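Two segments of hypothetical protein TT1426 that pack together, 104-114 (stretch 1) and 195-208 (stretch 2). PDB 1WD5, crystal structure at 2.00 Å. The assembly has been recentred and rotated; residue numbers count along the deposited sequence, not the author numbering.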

ATOM      1  N   LYS A 104      16.294  -0.674   7.217  1.00 17.46           N
ATOM      2  CA  LYS A 104      16.627  -2.083   7.397  1.00 18.65           C
ATOM      3  C   LYS A 104      15.627  -3.042   6.769  1.00 18.22           C
ATOM      4  O   LYS A 104      16.019  -4.025   6.141  1.00 16.63           O
ATOM      5  CB  LYS A 104      16.791  -2.408   8.883  1.00 22.32           C
ATOM      6  CG  LYS A 104      18.007  -1.753   9.517  1.00 25.01           C
ATOM      7  CD  LYS A 104      18.144  -2.160  10.977  1.00 29.40           C
ATOM      8  CE  LYS A 104      19.333  -1.472  11.637  1.00 32.84           C
ATOM      9  NZ  LYS A 104      19.411  -1.801  13.088  1.00 35.00           N
ATOM     10  N   ARG A 105      14.339  -2.760   6.927  1.00 16.90           N
ATOM     11  CA  ARG A 105      13.317  -3.631   6.363  1.00 16.35           C
ATOM     12  C   ARG A 105      13.412  -3.663   4.839  1.00 15.66           C
ATOM     13  O   ARG A 105      13.300  -4.723   4.227  1.00 14.71           O
ATOM     14  CB  ARG A 105      11.922  -3.179   6.808  1.00 15.13           C
ATOM     15  CG  ARG A 105      10.789  -4.002   6.206  1.00 16.27           C
ATOM     16  CD  ARG A 105       9.474  -3.826   6.963  1.00 18.07           C
ATOM     17  NE  ARG A 105       9.493  -4.514   8.254  1.00 17.83           N
ATOM     18  CZ  ARG A 105       9.829  -3.946   9.410  1.00 23.26           C
ATOM     19  NH1 ARG A 105      10.172  -2.662   9.456  1.00 24.56           N
ATOM     20  NH2 ARG A 105       9.827  -4.668  10.524  1.00 22.05           N
ATOM     21  N   ALA A 106      13.633  -2.504   4.230  1.00 15.71           N
ATOM     22  CA  ALA A 106      13.751  -2.424   2.774  1.00 15.71           C
ATOM     23  C   ALA A 106      14.967  -3.208   2.269  1.00 15.75           C
ATOM     24  O   ALA A 106      14.903  -3.852   1.221  1.00 15.37           O
ATOM     25  CB  ALA A 106      13.850  -0.961   2.329  1.00 14.75           C
ATOM     26  N   GLU A 107      16.070  -3.158   3.012  1.00 16.58           N
ATOM     27  CA  GLU A 107      17.277  -3.875   2.606  1.00 18.04           C
ATOM     28  C   GLU A 107      17.057  -5.382   2.593  1.00 17.81           C
ATOM     29  O   GLU A 107      17.463  -6.060   1.651  1.00 14.99           O
ATOM     30  CB  GLU A 107      18.460  -3.551   3.533  1.00 19.96           C
ATOM     31  CG  GLU A 107      18.821  -2.071   3.615  1.00 26.75           C
ATOM     32  CD  GLU A 107      20.150  -1.815   4.332  1.00 31.19           C
ATOM     33  OE1 GLU A 107      20.482  -2.569   5.274  1.00 34.19           O
ATOM     34  OE2 GLU A 107      20.855  -0.850   3.959  1.00 30.67           O
ATOM     35  N   ARG A 108      16.414  -5.914   3.628  1.00 17.61           N
ATOM     36  CA  ARG A 108      16.194  -7.354   3.661  1.00 19.33           C
ATOM     37  C   ARG A 108      15.189  -7.832   2.624  1.00 17.40           C
ATOM     38  O   ARG A 108      15.353  -8.912   2.064  1.00 16.00           O
ATOM     39  CB  ARG A 108      15.793  -7.827   5.067  1.00 22.79           C
ATOM     40  CG  ARG A 108      14.637  -7.112   5.717  1.00 28.84           C
ATOM     41  CD  ARG A 108      14.680  -7.350   7.231  1.00 36.66           C
ATOM     42  NE  ARG A 108      13.708  -6.530   7.955  1.00 42.98           N
ATOM     43  CZ  ARG A 108      13.772  -6.257   9.255  1.00 43.61           C
ATOM     44  NH1 ARG A 108      14.767  -6.738   9.990  1.00 45.80           N
ATOM     45  NH2 ARG A 108      12.840  -5.500   9.820  1.00 44.10           N
ATOM     46  N   TYR A 109      14.156  -7.041   2.356  1.00 16.34           N
ATOM     47  CA  TYR A 109      13.176  -7.441   1.349  1.00 14.55           C
ATOM     48  C   TYR A 109      13.823  -7.394  -0.041  1.00 14.98           C
ATOM     49  O   TYR A 109      13.623  -8.294  -0.860  1.00 15.26           O
ATOM     50  CB  TYR A 109      11.958  -6.510   1.360  1.00 14.35           C
ATOM     51  CG  TYR A 109      11.004  -6.668   2.537  1.00 16.11           C
ATOM     52  CD1 TYR A 109       9.881  -5.845   2.649  1.00 17.12           C
ATOM     53  CD2 TYR A 109      11.212  -7.630   3.524  1.00 15.35           C
ATOM     54  CE1 TYR A 109       8.991  -5.973   3.705  1.00 14.98           C
ATOM     55  CE2 TYR A 109      10.320  -7.772   4.593  1.00 15.64           C
ATOM     56  CZ  TYR A 109       9.212  -6.935   4.674  1.00 15.80           C
ATOM     57  OH  TYR A 109       8.313  -7.055   5.711  1.00 12.78           O
ATOM     58  N   ARG A 110      14.601  -6.349  -0.304  1.00 14.02           N
ATOM     59  CA  ARG A 110      15.243  -6.207  -1.608  1.00 15.87           C
ATOM     60  C   ARG A 110      16.329  -7.240  -1.850  1.00 17.52           C
ATOM     61  O   ARG A 110      16.714  -7.483  -2.991  1.00 18.29           O
ATOM     62  CB  ARG A 110      15.804  -4.791  -1.783  1.00 14.80           C
ATOM     63  CG  ARG A 110      14.717  -3.722  -1.930  1.00 16.31           C
ATOM     64  CD  ARG A 110      13.745  -4.095  -3.042  1.00 15.14           C
ATOM     65  NE  ARG A 110      12.545  -3.256  -3.080  1.00 15.37           N
ATOM     66  CZ  ARG A 110      11.362  -3.685  -3.513  1.00 15.28           C
ATOM     67  NH1 ARG A 110      11.235  -4.934  -3.935  1.00 11.34           N
ATOM     68  NH2 ARG A 110      10.312  -2.873  -3.535  1.00 13.76           N
ATOM     69  N   ARG A 111      16.823  -7.855  -0.781  1.00 18.09           N
ATOM     70  CA  ARG A 111      17.845  -8.877  -0.928  1.00 19.94           C
ATOM     71  C   ARG A 111      17.237 -10.144  -1.536  1.00 20.31           C
ATOM     72  O   ARG A 111      17.920 -10.886  -2.240  1.00 20.95           O
ATOM     73  CB  ARG A 111      18.473  -9.194   0.424  1.00 22.47           C
ATOM     74  CG  ARG A 111      19.594 -10.223   0.371  1.00 26.25           C
ATOM     75  CD  ARG A 111      20.449 -10.109   1.618  1.00 27.59           C
ATOM     76  NE  ARG A 111      21.050  -8.784   1.704  1.00 30.76           N
ATOM     77  CZ  ARG A 111      21.078  -8.041   2.807  1.00 32.72           C
ATOM     78  NH1 ARG A 111      20.536  -8.497   3.928  1.00 31.76           N
ATOM     79  NH2 ARG A 111      21.645  -6.841   2.788  1.00 32.43           N
ATOM     80  N   VAL A 112      15.953 -10.385  -1.271  1.00 19.09           N
ATOM     81  CA  VAL A 112      15.278 -11.568  -1.803  1.00 19.27           C
ATOM     82  C   VAL A 112      14.443 -11.307  -3.060  1.00 20.05           C
ATOM     83  O   VAL A 112      14.121 -12.239  -3.793  1.00 20.69           O
ATOM     84  CB  VAL A 112      14.366 -12.229  -0.739  1.00 19.50           C
ATOM     85  CG1 VAL A 112      15.189 -12.646   0.461  1.00 19.89           C
ATOM     86  CG2 VAL A 112      13.267 -11.271  -0.314  1.00 18.25           C
ATOM     87  N   ARG A 113      14.080 -10.047  -3.307  1.00 22.03           N
ATOM     88  CA  ARG A 113      13.300  -9.694  -4.498  1.00 20.72           C
ATOM     89  C   ARG A 113      13.524  -8.221  -4.844  1.00 21.20           C
ATOM     90  O   ARG A 113      13.122  -7.326  -4.099  1.00 21.06           O
ATOM     91  CB  ARG A 113      11.806 -10.023  -4.272  1.00 20.22           C
ATOM     92  CG  ARG A 113      10.782  -8.894  -4.477  1.00 24.80           C
ATOM     93  CD  ARG A 113      10.728  -8.375  -5.903  1.00 22.64           C
ATOM     94  NE  ARG A 113       9.540  -8.769  -6.663  1.00 20.76           N
ATOM     95  CZ  ARG A 113       9.463  -8.654  -7.986  1.00 18.28           C
ATOM     96  NH1 ARG A 113      10.498  -8.162  -8.655  1.00 15.09           N
ATOM     97  NH2 ARG A 113       8.372  -9.029  -8.641  1.00 16.96           N
ATOM     98  N   PRO A 114      14.194  -7.957  -5.981  1.00 21.36           N
ATOM     99  CA  PRO A 114      14.494  -6.598  -6.445  1.00 20.52           C
ATOM    100  C   PRO A 114      13.241  -5.831  -6.830  1.00 20.45           C
ATOM    101  O   PRO A 114      12.242  -6.424  -7.236  1.00 20.73           O
ATOM    102  CB  PRO A 114      15.416  -6.840  -7.639  1.00 21.00           C
ATOM    103  CG  PRO A 114      14.869  -8.108  -8.209  1.00 22.67           C
ATOM    104  CD  PRO A 114      14.663  -8.952  -6.963  1.00 21.71           C
ATOM    105  N   THR A 195       4.755 -12.369   9.691  1.00 13.49           N
ATOM    106  CA  THR A 195       6.084 -11.869  10.042  1.00 13.29           C
ATOM    107  C   THR A 195       6.918 -11.416   8.846  1.00 15.03           C
ATOM    108  O   THR A 195       6.582 -11.695   7.692  1.00 14.28           O
ATOM    109  CB  THR A 195       6.895 -12.953  10.765  1.00 14.37           C
ATOM    110  OG1 THR A 195       7.205 -13.993   9.834  1.00 13.54           O
ATOM    111  CG2 THR A 195       6.092 -13.557  11.920  1.00 14.08           C
ATOM    112  N   ASP A 196       8.016 -10.719   9.132  1.00 14.02           N
ATOM    113  CA  ASP A 196       8.905 -10.263   8.072  1.00 15.84           C
ATOM    114  C   ASP A 196       9.404 -11.496   7.322  1.00 16.74           C
ATOM    115  O   ASP A 196       9.569 -11.460   6.099  1.00 16.85           O
ATOM    116  CB  ASP A 196      10.093  -9.481   8.650  1.00 15.24           C
ATOM    117  CG  ASP A 196       9.728  -8.052   9.031  1.00 18.02           C
ATOM    118  OD1 ASP A 196       9.167  -7.323   8.182  1.00 15.38           O
ATOM    119  OD2 ASP A 196      10.013  -7.649  10.176  1.00 19.73           O
ATOM    120  N   GLU A 197       9.639 -12.588   8.048  1.00 16.64           N
ATOM    121  CA  GLU A 197      10.100 -13.814   7.408  1.00 18.76           C
ATOM    122  C   GLU A 197       9.012 -14.357   6.484  1.00 18.48           C
ATOM    123  O   GLU A 197       9.310 -14.914   5.429  1.00 16.37           O
ATOM    124  CB  GLU A 197      10.480 -14.877   8.444  1.00 22.39           C
ATOM    125  CG  GLU A 197      11.617 -14.473   9.373  1.00 29.94           C
ATOM    126  CD  GLU A 197      12.342 -15.673   9.969  1.00 34.93           C
ATOM    127  OE1 GLU A 197      11.691 -16.721  10.179  1.00 35.33           O
ATOM    128  OE2 GLU A 197      13.561 -15.562  10.236  1.00 36.85           O
ATOM    129  N   ASP A 198       7.748 -14.201   6.878  1.00 18.42           N
ATOM    130  CA  ASP A 198       6.654 -14.664   6.023  1.00 17.71           C
ATOM    131  C   ASP A 198       6.622 -13.817   4.746  1.00 15.87           C
ATOM    132  O   ASP A 198       6.401 -14.336   3.655  1.00 16.29           O
ATOM    133  CB  ASP A 198       5.301 -14.566   6.743  1.00 18.90           C
ATOM    134  CG  ASP A 198       5.185 -15.532   7.915  1.00 20.22           C
ATOM    135  OD1 ASP A 198       5.781 -16.629   7.852  1.00 21.66           O
ATOM    136  OD2 ASP A 198       4.482 -15.202   8.893  1.00 21.67           O
ATOM    137  N   VAL A 199       6.848 -12.513   4.879  1.00 13.87           N
ATOM    138  CA  VAL A 199       6.850 -11.641   3.710  1.00 13.07           C
ATOM    139  C   VAL A 199       8.012 -12.011   2.798  1.00 14.36           C
ATOM    140  O   VAL A 199       7.857 -12.054   1.581  1.00 14.51           O
ATOM    141  CB  VAL A 199       6.965 -10.154   4.099  1.00 12.79           C
ATOM    142  CG1 VAL A 199       7.148  -9.297   2.845  1.00 10.90           C
ATOM    143  CG2 VAL A 199       5.704  -9.716   4.851  1.00 12.02           C
ATOM    144  N   GLU A 200       9.169 -12.289   3.389  1.00 15.71           N
ATOM    145  CA  GLU A 200      10.346 -12.671   2.617  1.00 15.94           C
ATOM    146  C   GLU A 200      10.101 -13.962   1.848  1.00 15.20           C
ATOM    147  O   GLU A 200      10.523 -14.097   0.699  1.00 14.15           O
ATOM    148  CB  GLU A 200      11.556 -12.857   3.530  1.00 19.96           C
ATOM    149  CG  GLU A 200      12.240 -11.565   3.953  1.00 25.45           C
ATOM    150  CD  GLU A 200      13.444 -11.819   4.848  1.00 28.87           C
ATOM    151  OE1 GLU A 200      14.241 -12.732   4.533  1.00 30.72           O
ATOM    152  OE2 GLU A 200      13.598 -11.100   5.860  1.00 33.45           O
ATOM    153  N   ALA A 201       9.430 -14.913   2.491  1.00 14.67           N
ATOM    154  CA  ALA A 201       9.125 -16.198   1.861  1.00 14.82           C
ATOM    155  C   ALA A 201       8.264 -15.967   0.619  1.00 15.47           C
ATOM    156  O   ALA A 201       8.487 -16.575  -0.429  1.00 15.04           O
ATOM    157  CB  ALA A 201       8.393 -17.097   2.842  1.00 13.40           C
ATOM    158  N   ILE A 202       7.282 -15.078   0.744  1.00 13.92           N
ATOM    159  CA  ILE A 202       6.402 -14.763  -0.371  1.00 14.78           C
ATOM    160  C   ILE A 202       7.171 -14.069  -1.490  1.00 15.56           C
ATOM    161  O   ILE A 202       7.054 -14.446  -2.655  1.00 17.03           O
ATOM    162  CB  ILE A 202       5.244 -13.862   0.083  1.00 14.59           C
ATOM    163  CG1 ILE A 202       4.334 -14.643   1.036  1.00 15.53           C
ATOM    164  CG2 ILE A 202       4.460 -13.368  -1.125  1.00 17.23           C
ATOM    165  CD1 ILE A 202       3.220 -13.822   1.631  1.00 14.55           C
ATOM    166  N   LEU A 203       7.969 -13.067  -1.130  1.00 14.56           N
ATOM    167  CA  LEU A 203       8.755 -12.318  -2.105  1.00 15.78           C
ATOM    168  C   LEU A 203       9.750 -13.177  -2.898  1.00 17.11           C
ATOM    169  O   LEU A 203      10.002 -12.916  -4.078  1.00 17.23           O
ATOM    170  CB  LEU A 203       9.511 -11.181  -1.405  1.00 15.51           C
ATOM    171  CG  LEU A 203       8.690 -10.010  -0.845  1.00 15.03           C
ATOM    172  CD1 LEU A 203       9.614  -9.032  -0.122  1.00 15.61           C
ATOM    173  CD2 LEU A 203       7.966  -9.304  -1.978  1.00 17.22           C
ATOM    174  N   LEU A 204      10.318 -14.189  -2.244  1.00 16.29           N
ATOM    175  CA  LEU A 204      11.296 -15.080  -2.874  1.00 17.60           C
ATOM    176  C   LEU A 204      10.769 -15.782  -4.119  1.00 16.53           C
ATOM    177  O   LEU A 204      11.510 -15.988  -5.082  1.00 15.74           O
ATOM    178  CB  LEU A 204      11.777 -16.134  -1.867  1.00 19.50           C
ATOM    179  CG  LEU A 204      12.838 -15.695  -0.854  1.00 23.74           C
ATOM    180  CD1 LEU A 204      12.950 -16.718   0.270  1.00 23.99           C
ATOM    181  CD2 LEU A 204      14.177 -15.533  -1.563  1.00 22.63           C
ATOM    182  N   GLU A 205       9.493 -16.152  -4.097  1.00 18.18           N
ATOM    183  CA  GLU A 205       8.869 -16.836  -5.229  1.00 18.14           C
ATOM    184  C   GLU A 205       8.789 -15.956  -6.481  1.00 18.57           C
ATOM    185  O   GLU A 205       8.573 -16.463  -7.589  1.00 17.11           O
ATOM    186  CB  GLU A 205       7.450 -17.296  -4.863  1.00 19.42           C
ATOM    187  CG  GLU A 205       7.357 -18.577  -4.034  1.00 22.10           C
ATOM    188  CD  GLU A 205       7.840 -19.812  -4.793  1.00 23.36           C
ATOM    189  OE1 GLU A 205       9.064 -19.957  -4.985  1.00 23.98           O
ATOM    190  OE2 GLU A 205       6.998 -20.638  -5.202  1.00 21.52           O
ATOM    191  N   TRP A 206       8.964 -14.647  -6.315  1.00 17.09           N
ATOM    192  CA  TRP A 206       8.869 -13.740  -7.457  1.00 17.47           C
ATOM    193  C   TRP A 206      10.188 -13.205  -7.997  1.00 19.06           C
ATOM    194  O   TRP A 206      10.197 -12.362  -8.894  1.00 20.67           O
ATOM    195  CB  TRP A 206       7.937 -12.567  -7.125  1.00 15.11           C
ATOM    196  CG  TRP A 206       6.532 -13.008  -6.802  1.00 11.95           C
ATOM    197  CD1 TRP A 206       6.046 -13.374  -5.579  1.00 11.46           C
ATOM    198  CD2 TRP A 206       5.455 -13.186  -7.731  1.00 12.97           C
ATOM    199  NE1 TRP A 206       4.730 -13.775  -5.689  1.00 10.07           N
ATOM    200  CE2 TRP A 206       4.346 -13.668  -7.000  1.00 12.19           C
ATOM    201  CE3 TRP A 206       5.319 -12.988  -9.112  1.00 13.28           C
ATOM    202  CZ2 TRP A 206       3.118 -13.954  -7.604  1.00 12.62           C
ATOM    203  CZ3 TRP A 206       4.091 -13.274  -9.711  1.00 12.86           C
ATOM    204  CH2 TRP A 206       3.011 -13.750  -8.955  1.00 13.71           C
ATOM    205  N   ALA A 207      11.301 -13.686  -7.460  1.00 19.40           N
ATOM    206  CA  ALA A 207      12.604 -13.237  -7.929  1.00 22.13           C
ATOM    207  C   ALA A 207      13.013 -14.126  -9.100  1.00 23.52           C
ATOM    208  O   ALA A 207      12.409 -15.171  -9.331  1.00 25.11           O
ATOM    209  CB  ALA A 207      13.627 -13.333  -6.805  1.00 19.94           C
ATOM    210  N   GLY A 208      14.034 -13.721  -9.844  1.00 25.97           N
ATOM    211  CA  GLY A 208      14.462 -14.538 -10.968  1.00 27.93           C
ATOM    212  C   GLY A 208      15.203 -15.797 -10.541  1.00 28.13           C
ATOM    213  O   GLY A 208      15.514 -15.930  -9.337  1.00 25.82           O
ATOM    214  OXT GLY A 208      15.482 -16.653 -11.410  1.00 28.04           O
TER
HETATM  215  O   HOH W   1      16.849 -10.963   3.386  1.00 36.56           O

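Two helices, 104-112 and the one that begins at Asp196, run in roughly the same direction, their axes inclined by 31° and 9.2 Å apart at closest approach. The backbones draw together toward their C-terminal ends: the CA atoms of Arg105 and Asp196 are 8.1 Å apart, those of Tyr109 and Glu200 6.1 Å, and those of Arg113 and Ala207 5.0 Å. Arg105 and Tyr109 reach across to Asp196 at the wider end, while Val112 and Ala207 make close contacts where the backbones are nearer. Thr195 caps the second helix, its OG1 accepting from Asp198 N at 3.0 Å, and Asp198 OD2 returns the favour by accepting from Thr195 N, also at 3.0 Å.

The charged contacts centre on Asp196, whose short side chain points toward the first helix. Arg105 reaches it with a two-pronged salt bridge, Arg105 NE donating to Asp196 OD1 at 2.8 Å and Arg105 NH2 to Asp196 OD2 at 3.0 Å. This is the classic match of guanidinium edge to carboxylate, in which charge attraction and directional hydrogen bonds reinforce each other. Tyr109 OH adds a short hydrogen bond to Asp196 OD1, at 2.6 Å. Arg108 contributes differently: its NH2 lies 3.6 Å from Asp196 OD2, but the oxygen is well out of the guanidinium plane, so this salt bridge rests on charge alone. A water links the helices further along, donating to Arg108 O at 2.9 Å and, weakly, to Glu200 OE1 at 3.4 Å.

Tyr109 also belongs to the apolar packing, as a knob among Asp196, Val199, Glu200 and Leu203. Val199 CG1 sits over one face of the ring, 3.9 Å from its centroid, in a CH-pi contact, while Leu203 CD1 packs 3.7 Å from Tyr109 CB. Tyrosine suits this buried place because its ring fills the hole while its hydroxyl reaches the carboxylate beyond.

Where the backbones are closer, Val112 points toward the second stretch. Its compact, branched side chain places CG2 3.9 Å from Leu203 CB and CB 3.4 Å from Leu204 CD2, apolar contacts at van der Waals distance. The methyl group of Ala207 fits close to the backbone, with its CB 3.2 Å from Val112 O.

Arg113 packs here through its aliphatic portion, CG lying 3.8 Å from Leu203 CD2. Its guanidinium passes near the turn formed by Leu204 to Ala207, with Trp206 O over one face, 3.8 Å from Arg113 NH2, a contact without hydrogen-bond geometry, while Arg113 NH1 donates to Pro114 O at 2.8 Å.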